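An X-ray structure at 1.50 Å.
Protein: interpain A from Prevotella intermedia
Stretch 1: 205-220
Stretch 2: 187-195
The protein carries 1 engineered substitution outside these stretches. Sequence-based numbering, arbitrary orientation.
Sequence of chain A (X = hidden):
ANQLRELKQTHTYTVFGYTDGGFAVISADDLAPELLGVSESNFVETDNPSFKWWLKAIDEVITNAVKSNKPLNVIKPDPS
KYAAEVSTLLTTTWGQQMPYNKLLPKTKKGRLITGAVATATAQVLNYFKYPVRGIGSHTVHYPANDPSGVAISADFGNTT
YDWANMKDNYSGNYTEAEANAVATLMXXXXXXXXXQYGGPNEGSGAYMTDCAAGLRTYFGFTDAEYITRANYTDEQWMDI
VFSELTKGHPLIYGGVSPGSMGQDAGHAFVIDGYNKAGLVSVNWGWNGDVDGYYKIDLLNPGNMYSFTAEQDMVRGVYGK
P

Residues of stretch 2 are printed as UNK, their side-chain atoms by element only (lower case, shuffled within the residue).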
ATOM      1  N   GLY A 205       5.250   5.515 -11.193  1.00  9.64           N
ATOM      2  CA  GLY A 205       4.116   4.571 -11.358  1.00 11.18           C
ATOM      3  C   GLY A 205       4.525   3.204 -11.875  1.00 10.84           C
ATOM      4  O   GLY A 205       5.403   3.095 -12.708  1.00 11.01           O
ATOM      5  N   ALA A 206       3.857   2.168 -11.383  1.00 10.51           N
ATOM      6  CA  ALA A 206       4.094   0.801 -11.834  1.00 10.00           C
ATOM      7  C   ALA A 206       2.796   0.009 -11.839  1.00 10.79           C
ATOM      8  O   ALA A 206       1.877   0.301 -11.048  1.00 12.56           O
ATOM      9  CB  ALA A 206       5.117   0.099 -10.930  1.00 10.81           C
ATOM     10  N   TYR A 207       2.758  -1.011 -12.703  1.00 11.47           N
ATOM     11  CA  TYR A 207       1.613  -1.923 -12.786  1.00 12.95           C
ATOM     12  C   TYR A 207       1.838  -3.133 -11.910  1.00 12.28           C
ATOM     13  O   TYR A 207       2.943  -3.678 -11.860  1.00 12.23           O
ATOM     14  CB  TYR A 207       1.393  -2.379 -14.228  1.00 14.34           C
ATOM     15  CG  TYR A 207       1.098  -1.228 -15.157  1.00 16.85           C
ATOM     16  CD1 TYR A 207       2.059  -0.777 -16.055  1.00 18.36           C
ATOM     17  CD2 TYR A 207      -0.135  -0.579 -15.117  1.00 19.13           C
ATOM     18  CE1 TYR A 207       1.772   0.318 -16.928  1.00 19.67           C
ATOM     19  CE2 TYR A 207      -0.422   0.508 -15.952  1.00 20.22           C
ATOM     20  CZ  TYR A 207       0.537   0.936 -16.855  1.00 19.18           C
ATOM     21  OH  TYR A 207       0.255   2.007 -17.689  1.00 23.31           O
ATOM     22  N   MET A 208       0.785  -3.595 -11.251  1.00 12.01           N
ATOM     23  CA  MET A 208       0.915  -4.746 -10.354  1.00 13.25           C
ATOM     24  C   MET A 208       1.297  -6.015 -11.075  1.00 12.75           C
ATOM     25  O   MET A 208       1.976  -6.857 -10.509  1.00 12.71           O
ATOM     26  CB  MET A 208      -0.361  -4.957  -9.528  1.00 15.63           C
ATOM     27  CG  MET A 208      -0.546  -3.898  -8.503  1.00 18.54           C
ATOM     28  SD  MET A 208       0.766  -3.957  -7.246  1.00 21.23           S
ATOM     29  CE  MET A 208       0.224  -2.582  -6.251  1.00 21.58           C
ATOM     30  N   THR A 209       0.924  -6.134 -12.349  1.00 11.59           N
ATOM     31  CA  THR A 209       1.329  -7.301 -13.103  1.00 11.89           C
ATOM     32  C   THR A 209       2.863  -7.377 -13.224  1.00 11.21           C
ATOM     33  O   THR A 209       3.458  -8.478 -13.173  1.00 10.62           O
ATOM     34  CB  THR A 209       0.666  -7.320 -14.490  1.00 12.17           C
ATOM     35  OG1 THR A 209       0.976  -8.552 -15.155  1.00 16.32           O
ATOM     36  CG2 THR A 209       1.118  -6.149 -15.373  1.00 12.10           C
ATOM     37  N   ASP A 210       3.488  -6.211 -13.354  1.00 10.61           N
ATOM     38  CA  ASP A 210       4.947  -6.124 -13.466  1.00 10.73           C
ATOM     39  C   ASP A 210       5.597  -6.330 -12.100  1.00 10.58           C
ATOM     40  O   ASP A 210       6.639  -6.981 -11.998  1.00 10.82           O
ATOM     41  CB  ASP A 210       5.337  -4.792 -14.080  1.00 10.89           C
ATOM     42  CG  ASP A 210       4.919  -4.656 -15.523  1.00 11.82           C
ATOM     43  OD1 ASP A 210       4.948  -5.647 -16.287  1.00 15.40           O
ATOM     44  OD2 ASP A 210       4.589  -3.503 -15.893  1.00 14.28           O
ATOM     45  N   CYS A 211       4.960  -5.821 -11.042  1.00 11.04           N
ATOM     46  CA  CYS A 211       5.437  -6.075  -9.693  1.00 10.95           C
ATOM     47  C   CYS A 211       5.516  -7.603  -9.426  1.00  9.81           C
ATOM     48  O   CYS A 211       6.579  -8.115  -9.029  1.00  9.55           O
ATOM     49  CB  CYS A 211       4.524  -5.365  -8.694  1.00 11.19           C
ATOM     50  SG  CYS A 211       4.973  -5.611  -6.969  1.00 12.59           S
ATOM     51  N   ALA A 212       4.434  -8.332  -9.731  1.00 10.49           N
ATOM     52  CA  ALA A 212       4.369  -9.768  -9.488  1.00 10.53           C
ATOM     53  C   ALA A 212       5.441 -10.487 -10.341  1.00  9.85           C
ATOM     54  O   ALA A 212       6.164 -11.358  -9.845  1.00  9.75           O
ATOM     55  CB  ALA A 212       2.987 -10.261  -9.844  1.00 10.90           C
ATOM     56  N   ALA A 213       5.572 -10.123 -11.613  1.00  9.37           N
ATOM     57  CA  ALA A 213       6.581 -10.740 -12.495  1.00  9.64           C
ATOM     58  C   ALA A 213       7.996 -10.535 -11.989  1.00  9.69           C
ATOM     59  O   ALA A 213       8.809 -11.462 -12.016  1.00  9.41           O
ATOM     60  CB  ALA A 213       6.422 -10.240 -13.927  1.00  9.24           C
ATOM     61  N   GLY A 214       8.278  -9.338 -11.490  1.00  9.15           N
ATOM     62  CA  GLY A 214       9.614  -9.017 -11.036  1.00  9.97           C
ATOM     63  C   GLY A 214       9.898  -9.706  -9.710  1.00  8.83           C
ATOM     64  O   GLY A 214      11.043 -10.052  -9.404  1.00 10.40           O
ATOM     65  N   LEU A 215       8.871  -9.836  -8.866  1.00  9.20           N
ATOM     66  CA  LEU A 215       9.043 -10.569  -7.628  1.00  9.86           C
ATOM     67  C   LEU A 215       9.401 -12.042  -7.913  1.00  9.85           C
ATOM     68  O   LEU A 215      10.282 -12.607  -7.239  1.00 10.98           O
ATOM     69  CB  LEU A 215       7.781 -10.444  -6.766  1.00 10.19           C
ATOM     70  CG  LEU A 215       7.674  -9.117  -6.000  1.00 10.90           C
ATOM     71  CD1 LEU A 215       6.227  -8.900  -5.498  1.00 13.05           C
ATOM     72  CD2 LEU A 215       8.652  -9.038  -4.832  1.00 13.36           C
ATOM     73  N   ARG A 216       8.763 -12.663  -8.915  1.00  9.06           N
ATOM     74  CA  ARG A 216       9.146 -14.039  -9.325  1.00  9.58           C
ATOM     75  C   ARG A 216      10.576 -14.078  -9.828  1.00  9.49           C
ATOM     76  O   ARG A 216      11.371 -14.967  -9.455  1.00 12.29           O
ATOM     77  CB  ARG A 216       8.206 -14.609 -10.419  1.00  9.73           C
ATOM     78  CG  ARG A 216       6.765 -14.848  -9.936  1.00  8.96           C
ATOM     79  CD  ARG A 216       5.908 -15.453 -11.045  1.00  8.65           C
ATOM     80  NE  ARG A 216       5.598 -14.558 -12.149  1.00  9.92           N
ATOM     81  CZ  ARG A 216       4.488 -13.839 -12.246  1.00 10.77           C
ATOM     82  NH1 ARG A 216       3.607 -13.833 -11.255  1.00 10.80           N
ATOM     83  NH2 ARG A 216       4.262 -13.101 -13.337  1.00 10.77           N
ATOM     84  N   THR A 217      10.874 -13.166 -10.763  1.00  9.05           N
ATOM     85  CA  THR A 217      12.091 -13.262 -11.554  1.00 10.43           C
ATOM     86  C   THR A 217      13.341 -12.770 -10.860  1.00  9.92           C
ATOM     87  O   THR A 217      14.398 -13.441 -10.930  1.00 11.78           O
ATOM     88  CB  THR A 217      11.902 -12.555 -12.893  1.00  9.76           C
ATOM     89  OG1 THR A 217      10.933 -13.306 -13.633  1.00 11.69           O
ATOM     90  CG2 THR A 217      13.184 -12.507 -13.708  1.00 11.51           C
ATOM     91  N   TYR A 218      13.257 -11.584 -10.250  1.00  9.95           N
ATOM     92  CA  TYR A 218      14.433 -10.932  -9.680  1.00 10.84           C
ATOM     93  C   TYR A 218      14.585 -11.198  -8.191  1.00 10.83           C
ATOM     94  O   TYR A 218      15.687 -11.114  -7.667  1.00 11.21           O
ATOM     95  CB  TYR A 218      14.399  -9.422  -9.951  1.00 10.64           C
ATOM     96  CG  TYR A 218      14.348  -9.119 -11.422  1.00  9.17           C
ATOM     97  CD1 TYR A 218      13.251  -8.496 -11.990  1.00 11.03           C
ATOM     98  CD2 TYR A 218      15.419  -9.456 -12.253  1.00  8.91           C
ATOM     99  CE1 TYR A 218      13.181  -8.236 -13.338  1.00 11.96           C
ATOM    100  CE2 TYR A 218      15.396  -9.151 -13.610  1.00  9.73           C
ATOM    101  CZ  TYR A 218      14.259  -8.568 -14.162  1.00 11.06           C
ATOM    102  OH  TYR A 218      14.195  -8.308 -15.515  1.00 13.70           O
ATOM    103  N   PHE A 219      13.493 -11.539  -7.505  1.00 10.73           N
ATOM    104  CA  PHE A 219      13.585 -11.810  -6.074  1.00 11.03           C
ATOM    105  C   PHE A 219      13.371 -13.268  -5.700  1.00 12.10           C
ATOM    106  O   PHE A 219      13.582 -13.652  -4.537  1.00 13.64           O
ATOM    107  CB  PHE A 219      12.639 -10.922  -5.272  1.00 10.88           C
ATOM    108  CG  PHE A 219      13.036  -9.465  -5.256  1.00  9.93           C
ATOM    109  CD1 PHE A 219      12.400  -8.550  -6.082  1.00 12.77           C
ATOM    110  CD2 PHE A 219      14.011  -8.994  -4.370  1.00 11.38           C
ATOM    111  CE1 PHE A 219      12.736  -7.176  -6.053  1.00 13.45           C
ATOM    112  CE2 PHE A 219      14.346  -7.629  -4.313  1.00 12.18           C
ATOM    113  CZ  PHE A 219      13.704  -6.710  -5.149  1.00 10.94           C
ATOM    114  N   GLY A 220      12.916 -14.064  -6.664  1.00 12.30           N
ATOM    115  CA  GLY A 220      12.748 -15.499  -6.473  1.00 13.59           C
ATOM    116  C   GLY A 220      11.533 -15.932  -5.664  1.00 12.42           C
ATOM    117  O   GLY A 220      11.512 -17.042  -5.123  1.00 13.02           O
ATOM    118  N   UNK A 187      15.135   0.882  -4.511  1.00  9.58           N
ATOM    119  CA  UNK A 187      15.526   0.977  -5.913  1.00 10.62           C
ATOM    120  C   UNK A 187      15.270  -0.369  -6.597  1.00 10.21           C
ATOM    121  O   UNK A 187      14.679  -0.438  -7.665  1.00 10.41           O
ATOM    122  c   UNK A 187      17.724   1.021  -7.303  1.00 15.33           C
ATOM    123  c   UNK A 187      16.996   1.354  -6.000  1.00 11.49           C
ATOM    124  c   UNK A 187      17.250   1.988  -8.285  1.00 17.57           C
ATOM    125  c   UNK A 187      19.226   1.122  -7.112  1.00 17.53           C
ATOM    126  N   UNK A 188      15.664  -1.454  -5.942  1.00  9.78           N
ATOM    127  CA  UNK A 188      15.512  -2.771  -6.557  1.00  9.25           C
ATOM    128  C   UNK A 188      14.047  -3.140  -6.733  1.00  9.28           C
ATOM    129  O   UNK A 188      13.667  -3.687  -7.783  1.00  9.48           O
ATOM    130  n   UNK A 188      18.555  -4.818  -5.799  1.00 11.76           N
ATOM    131  c   UNK A 188      17.741  -3.710  -5.900  1.00  9.41           C
ATOM    132  c   UNK A 188      18.550  -2.662  -6.211  1.00 11.21           C
ATOM    133  n   UNK A 188      19.836  -3.154  -6.274  1.00 13.30           N
ATOM    134  c   UNK A 188      16.260  -3.799  -5.736  1.00  9.02           C
ATOM    135  c   UNK A 188      19.814  -4.448  -5.996  1.00 12.85           C
ATOM    136  N   UNK A 189      13.216  -2.790  -5.748  1.00  9.20           N
ATOM    137  CA  UNK A 189      11.766  -3.073  -5.880  1.00  9.52           C
ATOM    138  C   UNK A 189      11.174  -2.289  -7.035  1.00 10.33           C
ATOM    139  O   UNK A 189      10.293  -2.822  -7.751  1.00 11.55           O
ATOM    140  c   UNK A 189      11.025  -2.752  -4.589  1.00  9.47           C
ATOM    141  s   UNK A 189      11.384  -3.937  -3.264  1.00 11.39           S
ATOM    142  N   UNK A 190      11.613  -1.036  -7.211  1.00  8.40           N
ATOM    143  CA  UNK A 190      11.115  -0.250  -8.360  1.00 10.17           C
ATOM    144  C   UNK A 190      11.562  -0.833  -9.697  1.00  9.49           C
ATOM    145  O   UNK A 190      10.746  -1.018 -10.625  1.00 10.16           O
ATOM    146  N   UNK A 191      12.866  -1.073  -9.854  1.00  9.43           N
ATOM    147  CA  UNK A 191      13.377  -1.601 -11.128  1.00 10.08           C
ATOM    148  C   UNK A 191      12.699  -2.947 -11.452  1.00  9.31           C
ATOM    149  O   UNK A 191      12.291  -3.202 -12.589  1.00  9.18           O
ATOM    150  c   UNK A 191      15.534  -0.329 -10.994  1.00 11.22           C
ATOM    151  c   UNK A 191      14.901  -1.739 -11.082  1.00  9.74           C
ATOM    152  c   UNK A 191      15.409  -2.517 -12.302  1.00 10.54           C
ATOM    153  N   UNK A 192      12.564  -3.814 -10.448  1.00  8.77           N
ATOM    154  CA  UNK A 192      11.873  -5.114 -10.629  1.00 10.33           C
ATOM    155  C   UNK A 192      10.430  -4.959 -11.110  1.00  9.91           C
ATOM    156  O   UNK A 192       9.922  -5.829 -11.834  1.00 11.92           O
ATOM    157  c   UNK A 192      11.891  -5.903  -9.365  1.00 10.24           C
ATOM    158  N   UNK A 193       9.789  -3.847 -10.744  1.00  9.32           N
ATOM    159  CA  UNK A 193       8.397  -3.588 -11.071  1.00 10.49           C
ATOM    160  C   UNK A 193       8.236  -2.777 -12.330  1.00  9.72           C
ATOM    161  O   UNK A 193       7.121  -2.333 -12.642  1.00 10.45           O
ATOM    162  c   UNK A 193       7.726  -2.876  -9.904  1.00 10.70           C
ATOM    163  o   UNK A 193       7.722  -3.721  -8.748  1.00 12.78           O
ATOM    164  N   UNK A 194       9.338  -2.595 -13.079  1.00  9.69           N
ATOM    165  CA  UNK A 194       9.320  -1.761 -14.310  1.00 10.95           C
ATOM    166  C   UNK A 194       8.801  -0.345 -14.037  1.00  9.65           C
ATOM    167  O   UNK A 194       8.024   0.227 -14.826  1.00 10.72           O
ATOM    168  c   UNK A 194      10.299  -2.398 -17.233  1.00 17.20           C
ATOM    169  c   UNK A 194       8.512  -2.426 -15.417  1.00 10.94           C
ATOM    170  c   UNK A 194       8.882  -2.010 -16.830  1.00 14.78           C
ATOM    171  o   UNK A 194      10.793  -1.816 -18.233  1.00 21.76           O
ATOM    172  o   UNK A 194      10.901  -3.266 -16.567  1.00 15.89           O
ATOM    173  N   UNK A 195       9.259   0.237 -12.932  1.00  8.56           N
ATOM    174  CA  UNK A 195       8.810   1.557 -12.515  1.00  8.30           C
ATOM    175  C   UNK A 195       9.013   2.611 -13.606  1.00  9.13           C
ATOM    176  O   UNK A 195      10.057   2.625 -14.279  1.00 10.59           O
ATOM    177  c   UNK A 195       9.037   3.206 -10.492  1.00  9.57           C
ATOM    178  c   UNK A 195       7.650   1.780  -8.539  1.00 10.97           C
ATOM    179  s   UNK A 195       7.355   2.982  -9.843  1.00 10.74           S
ATOM    180  c   UNK A 195       9.588   1.986 -11.263  1.00  9.13           C
TER
HETATM  181  O   HOH W   1       5.088  -1.389 -14.327  1.00  9.20           O

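Position 187 carries four side-chain carbons, forked at the second, and none comes within 8 Å of stretch 1. The branch point one carbon beyond CB identifies leucine, L187; its contribution here is backbone, its O accepting from the N of residue 191 at 2.9 Å.

At 188 one carbon leads to a five-membered ring of three carbons and two nitrogens, the imidazole of histidine. H188 points its CA-to-CB bond toward stretch 1, but the ring leads away, so contact falls to CB, 3.9 Å from F219 CZ.

Position 189 has one carbon followed by one sulfur, hence cysteine. C189 SG lies 4.1 Å from F219 CZ and 5.0 Å from the ring centroid, 48° off the normal, an oblique sulfur-aromatic approach. Its backbone N, 4.0 Å from F219 CZ, sits at the ring edge.

No side-chain atoms follow CA at 190, which makes it glycine. G190 touches nothing on stretch 1, but its O accepts from the N atoms of residues 193 and 195, both at 3.0 Å, as the helix ends.

At 191 a single carbon carries two more, a fork at CB itself. This is valine, V191, whose side chain stays 6.2 Å from stretch 1.

Position 192 shows one carbon alone, so it is alanine. A192 CB points toward stretch 1, 3.6 Å from F219 CE1 and 3.9 Å from Y218 CD1. Both contacts are apolar, and A192 has the largest covered area of any residue in either stretch.

One carbon and then one oxygen at 193 define serine. S193 OG donates to C189 O at 2.9 Å, turning the hydroxyl back onto its own helix just where the chain leaves helical phi/psi. The same OG packs 3.4 Å from C211 CA.

Position 194 has three carbons, the third carrying two oxygens: the carboxylate and chain length of glutamate. E194 CB is 4.1 Å from D210 OD2, whereas the carboxylate leads away and OE2 is hydrogen-bonded elsewhere in the structure.

At 195 two carbons, a sulfur and a terminal carbon form an unbranched chain, diagnostic of methionine. M195 SD lies 3.5 Å from G205 O and 3.8 Å from A206 CB.

The contact works by close packing, for no direct hydrogen bond crosses it. The helix axes approach to 9.0 Å at 114°, and the two stretches bury 528 Å² in all. Small residues permit the closeness: G214 CA meets A192 O at 3.3 Å in a CA-H...O contact with 152° at the hydrogen, and an ideal CB on G214 would clash with that oxygen at 1.9 Å. F219 packs along residues 188, 189 and 192, while A206 CB rests 3.6 Å from S193 O and also meets M195. Water 1 supplies the polar link, donating to S193 O at 2.8 Å and D210 OD2 at 2.7 Å and accepting from Y207 N at 2.9 Å, although acceptors in its reach outnumber its protons.

Stretch 2, residues 187-195: LHCGVASEM
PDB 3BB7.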